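Local atomic coordinates of binding component of ABC transporter (Wolinella succinogenes, PDB entry 3K4U), a protein that probably serves as the extracellular solute-binding component of an ABC transporter, and holds a bound lysine in this structure. Residues G29-L34 with E86-V91; L191-K196 with H208-I213. All blocks are in the same frame, centred on the assembly; numbering follows the deposited sequence.

Contact 1 of 2, residues G29-L34 with E86-V91; sequences GFDVDL and EPYIVV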
ATOM      1  N   GLY E  29      27.605 -26.408   0.074  1.00 22.29           N
ATOM      2  CA  GLY E  29      26.175 -26.173  -0.179  1.00 22.90           C
ATOM      3  C   GLY E  29      25.629 -24.830   0.300  1.00 23.09           C
ATOM      4  O   GLY E  29      26.333 -24.011   0.915  1.00 23.38           O
ATOM      5  N   PHE E  30      24.370 -24.598  -0.023  1.00 22.68           N
ATOM      6  CA  PHE E  30      23.685 -23.372   0.330  1.00 23.01           C
ATOM      7  C   PHE E  30      23.713 -23.184   1.835  1.00 22.69           C
ATOM      8  O   PHE E  30      24.101 -22.131   2.313  1.00 24.14           O
ATOM      9  CB  PHE E  30      22.258 -23.426  -0.237  1.00 23.55           C
ATOM     10  CG  PHE E  30      21.374 -22.250   0.136  1.00 35.46           C
ATOM     11  CD1 PHE E  30      21.571 -21.008  -0.429  1.00 22.82           C
ATOM     12  CD2 PHE E  30      20.300 -22.420   1.002  1.00 22.83           C
ATOM     13  CE1 PHE E  30      20.732 -19.937  -0.121  1.00 35.67           C
ATOM     14  CE2 PHE E  30      19.463 -21.355   1.314  1.00 35.76           C
ATOM     15  CZ  PHE E  30      19.673 -20.112   0.747  1.00 22.15           C
ATOM     16  N   ASP E  31      23.358 -24.206   2.593  1.00 21.68           N
ATOM     17  CA  ASP E  31      23.550 -24.148   4.052  1.00 21.90           C
ATOM     18  C   ASP E  31      24.978 -23.843   4.556  1.00 21.20           C
ATOM     19  O   ASP E  31      25.131 -23.184   5.588  1.00 22.85           O
ATOM     20  CB  ASP E  31      23.021 -25.415   4.728  1.00 22.49           C
ATOM     21  CG  ASP E  31      21.495 -25.467   4.735  1.00 33.37           C
ATOM     22  OD1 ASP E  31      20.909 -26.542   4.928  1.00 22.90           O
ATOM     23  OD2 ASP E  31      20.863 -24.416   4.538  1.00 23.14           O
ATOM     24  N   VAL E  32      26.013 -24.308   3.862  1.00 18.23           N
ATOM     25  CA  VAL E  32      27.368 -24.092   4.341  1.00 15.75           C
ATOM     26  C   VAL E  32      27.793 -22.658   4.131  1.00 14.40           C
ATOM     27  O   VAL E  32      28.252 -21.994   5.061  1.00 14.57           O
ATOM     28  CB  VAL E  32      28.374 -25.101   3.743  1.00 16.42           C
ATOM     29  CG1 VAL E  32      29.782 -24.798   4.243  1.00  2.38           C
ATOM     30  CG2 VAL E  32      27.936 -26.593   4.079  1.00  3.11           C
ATOM     31  N   ASP E  33      27.632 -22.147   2.927  1.00 14.22           N
ATOM     32  CA  ASP E  33      27.754 -20.691   2.703  1.00 14.83           C
ATOM     33  C   ASP E  33      26.987 -19.806   3.730  1.00 14.44           C
ATOM     34  O   ASP E  33      27.477 -18.742   4.133  1.00 13.09           O
ATOM     35  CB  ASP E  33      27.352 -20.352   1.257  1.00 15.35           C
ATOM     36  CG  ASP E  33      28.289 -21.001   0.247  1.00 37.54           C
ATOM     37  OD1 ASP E  33      29.288 -21.608   0.721  1.00 17.31           O
ATOM     38  OD2 ASP E  33      28.055 -20.914  -0.983  1.00 15.84           O
ATOM     39  N   LEU E  34      25.798 -20.247   4.142  1.00 14.94           N
ATOM     40  CA  LEU E  34      25.026 -19.510   5.127  1.00 15.95           C
ATOM     41  C   LEU E  34      25.730 -19.585   6.443  1.00 16.17           C
ATOM     42  O   LEU E  34      25.984 -18.559   7.105  1.00 15.99           O
ATOM     43  CB  LEU E  34      23.615 -20.113   5.263  1.00 16.64           C
ATOM     44  CG  LEU E  34      22.384 -19.494   4.568  1.00 18.39           C
ATOM     45  CD1 LEU E  34      22.736 -18.482   3.514  1.00 16.19           C
ATOM     46  CD2 LEU E  34      21.437 -20.549   4.019  1.00 16.11           C
ATOM     47  N   GLU E  86      12.826 -17.675  12.197  1.00 14.80           N
ATOM     48  CA  GLU E  86      11.939 -17.352  11.046  1.00 15.38           C
ATOM     49  C   GLU E  86      12.405 -18.124   9.818  1.00 15.09           C
ATOM     50  O   GLU E  86      13.573 -18.216   9.575  1.00 16.12           O
ATOM     51  CB  GLU E  86      11.904 -15.831  10.786  1.00 16.26           C
ATOM     52  CG  GLU E  86      11.031 -15.098  11.785  1.00 50.08           C
ATOM     53  CD  GLU E  86       9.616 -15.688  11.845  1.00 19.42           C
ATOM     54  OE1 GLU E  86       8.867 -15.538  10.839  1.00 51.11           O
ATOM     55  OE2 GLU E  86       9.238 -16.297  12.875  1.00 50.33           O
ATOM     56  N   PRO E  87      11.500 -18.701   9.028  1.00 14.93           N
ATOM     57  CA  PRO E  87      12.032 -19.652   8.053  1.00 14.70           C
ATOM     58  C   PRO E  87      12.915 -18.957   7.034  1.00 15.87           C
ATOM     59  O   PRO E  87      12.783 -17.757   6.875  1.00 17.99           O
ATOM     60  CB  PRO E  87      10.770 -20.215   7.415  1.00 13.83           C
ATOM     61  CG  PRO E  87       9.830 -19.160   7.523  1.00  6.39           C
ATOM     62  CD  PRO E  87      10.074 -18.443   8.807  1.00 14.53           C
ATOM     63  N   TYR E  88      13.807 -19.661   6.339  1.00 14.45           N
ATOM     64  CA  TYR E  88      14.733 -18.926   5.494  1.00 13.27           C
ATOM     65  C   TYR E  88      14.547 -19.219   4.023  1.00 14.05           C
ATOM     66  O   TYR E  88      14.981 -18.455   3.145  1.00 14.83           O
ATOM     67  CB  TYR E  88      16.179 -19.121   5.949  1.00 12.91           C
ATOM     68  CG  TYR E  88      16.700 -20.536   5.835  1.00 16.71           C
ATOM     69  CD1 TYR E  88      17.458 -20.945   4.730  1.00 13.31           C
ATOM     70  CD2 TYR E  88      16.411 -21.475   6.808  1.00 13.21           C
ATOM     71  CE1 TYR E  88      17.929 -22.235   4.628  1.00 16.23           C
ATOM     72  CE2 TYR E  88      16.853 -22.763   6.697  1.00 16.51           C
ATOM     73  CZ  TYR E  88      17.636 -23.145   5.618  1.00 13.79           C
ATOM     74  OH  TYR E  88      18.106 -24.464   5.550  1.00 16.27           O
ATOM     75  N   ILE E  89      13.856 -20.307   3.743  1.00 14.61           N
ATOM     76  CA  ILE E  89      13.435 -20.627   2.371  1.00 15.16           C
ATOM     77  C   ILE E  89      12.175 -21.490   2.526  1.00 15.91           C
ATOM     78  O   ILE E  89      11.992 -22.137   3.557  1.00 14.31           O
ATOM     79  CB  ILE E  89      14.542 -21.343   1.586  1.00 15.08           C
ATOM     80  CG1 ILE E  89      14.070 -21.743   0.199  1.00 26.13           C
ATOM     81  CG2 ILE E  89      15.028 -22.595   2.353  1.00 26.44           C
ATOM     82  CD1 ILE E  89      15.167 -21.845  -0.765  1.00 15.06           C
ATOM     83  N   VAL E  90      11.270 -21.430   1.543  1.00 17.80           N
ATOM     84  CA  VAL E  90      10.017 -22.171   1.631  1.00 18.21           C
ATOM     85  C   VAL E  90      10.000 -23.140   0.480  1.00 19.89           C
ATOM     86  O   VAL E  90      10.307 -22.763  -0.642  1.00 19.37           O
ATOM     87  CB  VAL E  90       8.786 -21.247   1.608  1.00 16.54           C
ATOM     88  CG1 VAL E  90       7.534 -22.049   1.576  1.00  7.35           C
ATOM     89  CG2 VAL E  90       8.778 -20.417   2.837  1.00  7.84           C
ATOM     90  N   VAL E  91       9.632 -24.385   0.766  1.00 21.97           N
ATOM     91  CA  VAL E  91       9.831 -25.486  -0.174  1.00 24.15           C
ATOM     92  C   VAL E  91       8.593 -26.363  -0.198  1.00 25.18           C
ATOM     93  O   VAL E  91       7.760 -26.268   0.705  1.00 26.49           O
ATOM     94  CB  VAL E  91      11.046 -26.300   0.297  1.00 24.97           C
ATOM     95  CG1 VAL E  91      10.843 -27.844   0.091  1.00 11.65           C
ATOM     96  CG2 VAL E  91      12.326 -25.737  -0.333  1.00 10.67           C
TER
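The first turn of helix 30-41 faces the loop that leads into strand 89-98, with the CA atoms of Leu34 and Tyr88 10.3 Å apart and those of Phe30 and Ile89 10.8 Å apart. The backbones do not meet, and side chains make the contact. Gly29 is the N-cap residue, and its O accepts from Asp33 N at 3.0 Å.

Tyr88 reaches across to three residues of the helix. Its CG sits between the backbone N and the carbonyl carbon (chi1 64°), and the ring points at the helix. Phe30 runs alongside in the opposite direction, and its CE2 meets the tyrosine ring edge in plane, 3.8 Å from Tyr88 CE1. Leu34 CD2 lies 3.9 Å from the same CE1 and also rests over the rim of one face of the Phe30 ring. Both segments belong to the family 3 solute-binding fold, a two-lobed periplasmic-binding-protein architecture, and the contact packs the start of helix 30-41 against the loop that enters strand 89-98, within one lobe. Asp31 comes in crosswise, its carboxylate plane 58° from the tyrosine ring, with OD2 2.9 Å from Tyr88 OH. An alanine in place of Tyr88 is likely to leave a gap beside Phe30 and Leu34, where the ring had packed, and take the polar neighbour from Asp31. Glu19 lies close to Asp31, which could favour protonation of one of the two acids. Beyond the pair, Phe30 meets Phe227 edge-to-face, and Leu34 packs on Leu222 of helix 218-228.

Contact 2 of 2, residues L191-K196 with H208-I213; sequences LGWAIK and HFLAQI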
ATOM      1  N   LEU E 191      11.303 -23.832   5.921  1.00 16.66           N
ATOM      2  CA  LEU E 191      12.547 -24.393   6.350  1.00 15.25           C
ATOM      3  C   LEU E 191      13.180 -23.395   7.337  1.00 17.04           C
ATOM      4  O   LEU E 191      13.260 -22.189   7.030  1.00 18.62           O
ATOM      5  CB  LEU E 191      13.399 -24.608   5.098  1.00 12.71           C
ATOM      6  CG  LEU E 191      13.528 -25.992   4.442  1.00 16.25           C
ATOM      7  CD1 LEU E 191      12.355 -26.952   4.593  1.00 11.73           C
ATOM      8  CD2 LEU E 191      13.900 -25.864   3.023  1.00 12.05           C
ATOM      9  N   GLY E 192      13.611 -23.862   8.509  1.00 15.92           N
ATOM     10  CA  GLY E 192      14.236 -22.971   9.476  1.00 15.53           C
ATOM     11  C   GLY E 192      15.445 -23.580  10.183  1.00 16.05           C
ATOM     12  O   GLY E 192      15.614 -24.808  10.165  1.00 18.14           O
ATOM     13  N   TRP E 193      16.283 -22.738  10.793  1.00 13.73           N
ATOM     14  CA  TRP E 193      17.443 -23.210  11.507  1.00 13.18           C
ATOM     15  C   TRP E 193      16.889 -23.504  12.858  1.00 16.91           C
ATOM     16  O   TRP E 193      16.159 -22.664  13.392  1.00 19.45           O
ATOM     17  CB  TRP E 193      18.539 -22.124  11.673  1.00  9.19           C
ATOM     18  CG  TRP E 193      18.910 -21.500  10.400  1.00  5.57           C
ATOM     19  CD1 TRP E 193      19.003 -22.122   9.194  1.00  6.36           C
ATOM     20  CD2 TRP E 193      19.166 -20.111  10.165  1.00  6.84           C
ATOM     21  NE1 TRP E 193      19.325 -21.200   8.220  1.00  7.21           N
ATOM     22  CE2 TRP E 193      19.423 -19.962   8.797  1.00  4.20           C
ATOM     23  CE3 TRP E 193      19.165 -18.973  10.981  1.00  4.51           C
ATOM     24  CZ2 TRP E 193      19.687 -18.728   8.217  1.00  7.04           C
ATOM     25  CZ3 TRP E 193      19.457 -17.742  10.405  1.00  6.77           C
ATOM     26  CH2 TRP E 193      19.727 -17.634   9.038  1.00  3.85           C
ATOM     27  N   ALA E 194      17.270 -24.644  13.440  1.00 16.75           N
ATOM     28  CA  ALA E 194      16.887 -24.952  14.819  1.00 16.13           C
ATOM     29  C   ALA E 194      18.036 -24.724  15.814  1.00 16.90           C
ATOM     30  O   ALA E 194      19.233 -24.745  15.445  1.00 17.51           O
ATOM     31  CB  ALA E 194      16.375 -26.347  14.919  1.00 15.23           C
ATOM     32  N   ILE E 195      17.631 -24.478  17.061  1.00 16.07           N
ATOM     33  CA  ILE E 195      18.493 -24.233  18.173  1.00 17.04           C
ATOM     34  C   ILE E 195      17.785 -24.708  19.452  1.00 19.11           C
ATOM     35  O   ILE E 195      16.582 -24.996  19.442  1.00 20.02           O
ATOM     36  CB  ILE E 195      18.830 -22.766  18.308  1.00 16.75           C
ATOM     37  CG1 ILE E 195      17.565 -21.952  18.589  1.00 17.91           C
ATOM     38  CG2 ILE E 195      19.587 -22.304  17.082  1.00 17.53           C
ATOM     39  CD1 ILE E 195      17.864 -20.506  19.083  1.00 17.88           C
ATOM     40  N   LYS E 196      18.495 -24.793  20.566  1.00 18.85           N
ATOM     41  CA  LYS E 196      17.787 -25.297  21.709  1.00 19.81           C
ATOM     42  C   LYS E 196      17.059 -24.220  22.498  1.00 20.98           C
ATOM     43  O   LYS E 196      17.400 -23.048  22.460  1.00 20.82           O
ATOM     44  CB  LYS E 196      18.649 -26.185  22.587  1.00 20.43           C
ATOM     45  CG  LYS E 196      19.947 -25.645  22.933  1.00 24.37           C
ATOM     46  CD  LYS E 196      20.585 -26.598  23.876  1.00 24.44           C
ATOM     47  CE  LYS E 196      20.185 -26.277  25.327  1.00 25.79           C
ATOM     48  NZ  LYS E 196      20.909 -25.023  25.815  1.00 27.28           N
ATOM     49  N   HIS E 208      17.478 -11.333  13.213  1.00 13.75           N
ATOM     50  CA  HIS E 208      17.982 -10.112  12.616  1.00 14.46           C
ATOM     51  C   HIS E 208      19.100 -10.347  11.579  1.00 15.29           C
ATOM     52  O   HIS E 208      19.242  -9.555  10.645  1.00 16.45           O
ATOM     53  CB  HIS E 208      18.448  -9.138  13.684  1.00 14.79           C
ATOM     54  CG  HIS E 208      17.336  -8.429  14.366  1.00 15.41           C
ATOM     55  ND1 HIS E 208      17.079  -8.581  15.709  1.00 14.80           N
ATOM     56  CD2 HIS E 208      16.399  -7.568  13.890  1.00 15.44           C
ATOM     57  CE1 HIS E 208      16.036  -7.829  16.032  1.00 16.22           C
ATOM     58  NE2 HIS E 208      15.605  -7.208  14.946  1.00 14.00           N
ATOM     59  N   PHE E 209      19.876 -11.424  11.750  1.00 14.64           N
ATOM     60  CA  PHE E 209      20.900 -11.823  10.773  1.00 13.61           C
ATOM     61  C   PHE E 209      20.218 -12.273   9.499  1.00 14.19           C
ATOM     62  O   PHE E 209      20.657 -11.919   8.390  1.00 15.05           O
ATOM     63  CB  PHE E 209      21.837 -12.929  11.333  1.00 11.48           C
ATOM     64  CG  PHE E 209      22.564 -13.709  10.265  1.00  4.14           C
ATOM     65  CD1 PHE E 209      23.672 -13.174   9.623  1.00  8.48           C
ATOM     66  CD2 PHE E 209      22.131 -14.964   9.897  1.00  7.99           C
ATOM     67  CE1 PHE E 209      24.328 -13.877   8.595  1.00  4.01           C
ATOM     68  CE2 PHE E 209      22.796 -15.673   8.865  1.00  5.17           C
ATOM     69  CZ  PHE E 209      23.885 -15.115   8.213  1.00  6.23           C
ATOM     70  N   LEU E 210      19.122 -13.017   9.653  1.00 13.97           N
ATOM     71  CA  LEU E 210      18.309 -13.426   8.486  1.00 13.72           C
ATOM     72  C   LEU E 210      17.737 -12.236   7.739  1.00 15.07           C
ATOM     73  O   LEU E 210      17.817 -12.186   6.520  1.00 15.11           O
ATOM     74  CB  LEU E 210      17.199 -14.382   8.871  1.00 12.11           C
ATOM     75  CG  LEU E 210      16.418 -15.033   7.734  1.00 16.93           C
ATOM     76  CD1 LEU E 210      17.327 -15.740   6.735  1.00 11.44           C
ATOM     77  CD2 LEU E 210      15.406 -16.034   8.283  1.00 11.79           C
ATOM     78  N   ALA E 211      17.188 -11.263   8.469  1.00 16.29           N
ATOM     79  CA  ALA E 211      16.657 -10.051   7.826  1.00 16.10           C
ATOM     80  C   ALA E 211      17.770  -9.309   7.071  1.00 16.74           C
ATOM     81  O   ALA E 211      17.539  -8.836   5.964  1.00 16.24           O
ATOM     82  CB  ALA E 211      16.046  -9.166   8.838  1.00 15.54           C
ATOM     83  N   GLN E 212      18.971  -9.238   7.666  1.00 17.29           N
ATOM     84  CA  GLN E 212      20.141  -8.594   7.030  1.00 17.77           C
ATOM     85  C   GLN E 212      20.567  -9.189   5.694  1.00 17.43           C
ATOM     86  O   GLN E 212      20.920  -8.463   4.764  1.00 16.00           O
ATOM     87  CB  GLN E 212      21.357  -8.580   7.956  1.00 18.49           C
ATOM     88  CG  GLN E 212      21.701  -7.201   8.505  1.00 34.54           C
ATOM     89  CD  GLN E 212      22.404  -6.294   7.487  1.00 20.11           C
ATOM     90  OE1 GLN E 212      22.479  -5.089   7.686  1.00 34.40           O
ATOM     91  NE2 GLN E 212      22.942  -6.875   6.427  1.00 34.26           N
ATOM     92  N   ILE E 213      20.543 -10.511   5.587  1.00 17.67           N
ATOM     93  CA  ILE E 213      21.033 -11.117   4.352  1.00 17.21           C
ATOM     94  C   ILE E 213      20.000 -11.168   3.246  1.00 18.55           C
ATOM     95  O   ILE E 213      20.359 -11.159   2.054  1.00 19.20           O
ATOM     96  CB  ILE E 213      21.792 -12.426   4.580  1.00 15.33           C
ATOM     97  CG1 ILE E 213      20.940 -13.454   5.296  1.00  7.47           C
ATOM     98  CG2 ILE E 213      22.959 -12.117   5.484  1.00  9.69           C
ATOM     99  CD1 ILE E 213      21.189 -14.844   4.856  1.00 13.75           C
TER
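Segment 191-196, on strand 189-195, passes one flank of helix 200-216, and the closest CA atoms, those of Trp193 and Leu210, are 10.3 Å apart. The indole of Trp193 spans that distance. Its CG stands anti to the carbonyl carbon (chi1 -53°), and the six-membered ring leads toward the helix. The far corner, CH2, does most of the touching. It lies 3.6 Å from Phe209 CE2 and 3.8 Å from Leu210 CD1, so two successive helix residues share one indole corner.

The two aromatic side chains cross at about a right angle, but their rings are tilted by only 40°, with centroids 5.8 Å apart. The indole reaches the phenyl at its edge: Trp193 CZ3 is in the phenyl plane, 3.9 Å from Phe209 CD2. Leu210 has CG anti to its backbone N (chi1 -171°), which carries CD1 to the indole; Leu210 CD1 is also 4.1 Å from Trp193 CZ2. The contact is apolar and buried.

In the helix, Ile213 N donates to Phe209 O at 3.1 Å. Further out, the Phe209 ring meets that of Trp205, with planes nearly parallel, and Phe209 also packs on Gln76 of a neighbouring subunit. Within the chain, Trp193 and Phe209 both touch Met38 of helix 30-41, while Trp193 also packs on Ile67 of strand 67-68. The indole thus lies where strand 189-195, helix 200-216 and helix 30-41 come together.

How the contacts relate
Contacts 1 and 2 follow one another along the chain, with centres about 9 Å apart. They join through neighbouring antiparallel strands, 89-98 and 189-195, of one mixed sheet. Tyr88 N lies 2.7 Å from Leu191 O, and Ile89 O lies 3.0 Å from Leu191 N; both are probable hydrogen bonds. The rings of Tyr88 and Trp193 also meet, with planes at about 30°, so the two buried aromatics link the contacts directly. Leu191 touches the bound lysine and belongs to its pocket. The side chains of Tyr88 and Trp193 stand back from that ligand, at about 8 and 11 Å. The packing is thus consistent with a second shell around the pocket residue Leu191.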